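PDB 4TKT: AT-less polyketide synthase from Streptomyces platensis subsp. rosaceus, which probably catalyses decarboxylative Claisen condensation, extending the polyketide chain, as a ketosynthase domain of the isomigrastatin assembly line. Local coordinates for residues R418-G423 and V438-E443. Residues are numbered along the deposited sequence; the frame is centred on the assembly and turned at random.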
loop_
_atom_site.group_PDB
_atom_site.type_symbol
_atom_site.label_atom_id
_atom_site.label_comp_id
_atom_site.label_asym_id
_atom_site.label_seq_id
_atom_site.Cartn_x
_atom_site.Cartn_y
_atom_site.Cartn_z
ATOM N N ARG A 418 15.300 4.032 -21.763
ATOM C CA ARG A 418 13.857 3.827 -21.845
ATOM C C ARG A 418 13.313 3.219 -20.554
ATOM O O ARG A 418 13.870 2.250 -20.035
ATOM C CB ARG A 418 13.510 2.934 -23.039
ATOM N N PRO A 419 12.217 3.793 -20.032
ATOM C CA PRO A 419 11.609 3.333 -18.779
ATOM C C PRO A 419 11.221 1.864 -18.835
ATOM O O PRO A 419 10.782 1.390 -19.884
ATOM C CB PRO A 419 10.361 4.213 -18.646
ATOM C CG PRO A 419 10.637 5.407 -19.487
ATOM C CD PRO A 419 11.466 4.910 -20.629
ATOM N N ARG A 420 11.400 1.153 -17.728
ATOM C CA ARG A 420 10.902 -0.211 -17.620
ATOM C C ARG A 420 9.378 -0.175 -17.646
ATOM O O ARG A 420 8.767 0.689 -17.024
ATOM C CB ARG A 420 11.419 -0.884 -16.346
ATOM C CG ARG A 420 12.841 -1.415 -16.464
ATOM C CD ARG A 420 13.323 -2.034 -15.162
ATOM N NE ARG A 420 14.088 -1.087 -14.357
ATOM C CZ ARG A 420 15.415 -1.086 -14.263
ATOM N NH1 ARG A 420 16.028 -0.187 -13.508
ATOM N NH2 ARG A 420 16.128 -1.989 -14.922
ATOM N N LEU A 421 8.772 -1.102 -18.379
ATOM C CA LEU A 421 7.331 -1.076 -18.601
ATOM C C LEU A 421 6.657 -2.325 -18.044
ATOM O O LEU A 421 7.109 -3.445 -18.285
ATOM C CB LEU A 421 7.036 -0.935 -20.095
ATOM C CG LEU A 421 5.627 -0.509 -20.501
ATOM C CD1 LEU A 421 5.262 0.814 -19.855
ATOM C CD2 LEU A 421 5.529 -0.411 -22.014
ATOM N N GLY A 422 5.575 -2.131 -17.299
ATOM C CA GLY A 422 4.890 -3.241 -16.666
ATOM C C GLY A 422 3.379 -3.192 -16.793
ATOM O O GLY A 422 2.794 -2.136 -17.030
ATOM N N GLY A 423 2.750 -4.353 -16.633
ATOM C CA GLY A 423 1.304 -4.463 -16.679
ATOM C C GLY A 423 0.762 -5.186 -15.460
ATOM O O GLY A 423 1.413 -6.075 -14.911
ATOM N N VAL A 438 1.986 0.574 -15.910
ATOM C CA VAL A 438 2.931 1.433 -15.203
ATOM C C VAL A 438 4.342 1.373 -15.789
ATOM O O VAL A 438 4.770 0.355 -16.331
ATOM C CB VAL A 438 3.009 1.078 -13.695
ATOM C CG1 VAL A 438 1.631 1.128 -13.061
ATOM C CG2 VAL A 438 3.632 -0.289 -13.490
ATOM N N GLU A 439 5.049 2.490 -15.683
ATOM C CA GLU A 439 6.461 2.556 -16.025
ATOM C C GLU A 439 7.194 3.316 -14.926
ATOM O O GLU A 439 6.593 4.147 -14.243
ATOM C CB GLU A 439 6.668 3.237 -17.378
ATOM C CG GLU A 439 6.194 4.682 -17.418
ATOM C CD GLU A 439 6.563 5.388 -18.709
ATOM O OE1 GLU A 439 7.024 4.712 -19.653
ATOM O OE2 GLU A 439 6.390 6.625 -18.779
ATOM N N ASP A 440 8.480 3.039 -14.738
ATOM C CA ASP A 440 9.240 3.793 -13.748
ATOM C C ASP A 440 9.610 5.165 -14.302
ATOM O O ASP A 440 9.310 5.483 -15.454
ATOM C CB ASP A 440 10.494 3.032 -13.298
ATOM C CG ASP A 440 11.359 2.584 -14.454
ATOM O OD1 ASP A 440 11.049 2.930 -15.614
ATOM O OD2 ASP A 440 12.364 1.887 -14.195
ATOM N N TYR A 441 10.259 5.974 -13.476
ATOM C CA TYR A 441 10.550 7.353 -13.836
ATOM C C TYR A 441 12.031 7.565 -14.128
ATOM O O TYR A 441 12.895 6.959 -13.492
ATOM C CB TYR A 441 10.089 8.289 -12.715
ATOM C CG TYR A 441 10.434 9.745 -12.929
ATOM C CD1 TYR A 441 9.789 10.497 -13.905
ATOM C CD2 TYR A 441 11.394 10.372 -12.144
ATOM C CE1 TYR A 441 10.101 11.832 -14.099
ATOM C CE2 TYR A 441 11.712 11.706 -12.331
ATOM C CZ TYR A 441 11.065 12.429 -13.309
ATOM O OH TYR A 441 11.379 13.755 -13.497
ATOM N N VAL A 442 12.313 8.424 -15.102
ATOM C CA VAL A 442 13.682 8.786 -15.451
ATOM C C VAL A 442 13.839 10.304 -15.516
ATOM O O VAL A 442 13.227 10.963 -16.357
ATOM C CB VAL A 442 14.105 8.174 -16.801
ATOM C CG1 VAL A 442 15.481 8.685 -17.207
ATOM C CG2 VAL A 442 14.091 6.652 -16.728
ATOM N N GLU A 443 14.658 10.854 -14.625
ATOM C CA GLU A 443 14.888 12.295 -14.586
ATOM C C GLU A 443 15.760 12.749 -15.753
ATOM O O GLU A 443 15.253 13.179 -16.790
ATOM C CB GLU A 443 15.535 12.699 -13.260
#
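Pro419 lies side by side with Glu439 at the open end of an antiparallel beta hairpin, strands 421-427 and 432-439, in the C-terminal half of the thiolase-type ketosynthase fold. Its CB sits 3.5 Å from Glu439 OE1, and the carboxylate runs alongside the proline, with OE1 near CG as well; Glu439 OE2 has a long, weak ion pair with Arg276. At Arg420 the carboxylate of Asp440 is met twice. The backbone N gives a weak, bent hydrogen bond to OD1 (2.8 Å, 124° at the hydrogen), while NE makes a stretched salt bridge to OD2 at 3.4 Å. Asp440 CG stands between its own backbone N and carbonyl carbon (chi1 53°), which sets CG on the side of Arg420; the carboxylate plane is 62° from the guanidinium. Arg414 supplies the stronger partner of OD2, so two arginines share this carboxylate. An alanine in place of Asp440 would probably leave Arg420 N without its acceptor and the close Arg414 and Arg420 charges without the carboxylate they share. Arg420 O receives Asp440 N at 3.3 Å and also a CA-H...O contact from Glu439. Leu421, in the non-hydrogen-bonded pair with Glu439, brings CD1 to 3.7 Å from Glu439 CB. Gly422 is next, the hydrogen-bonded partner of Val438, whose side chain packs on the opposite face of the sheet against Leu371 and Leu374 of helix 366-380. Val438 N reaches Gly422 O at 3.0 Å, and Gly422 N returns a 2.8 Å bond to Val438 O, nearly in line with that carbonyl.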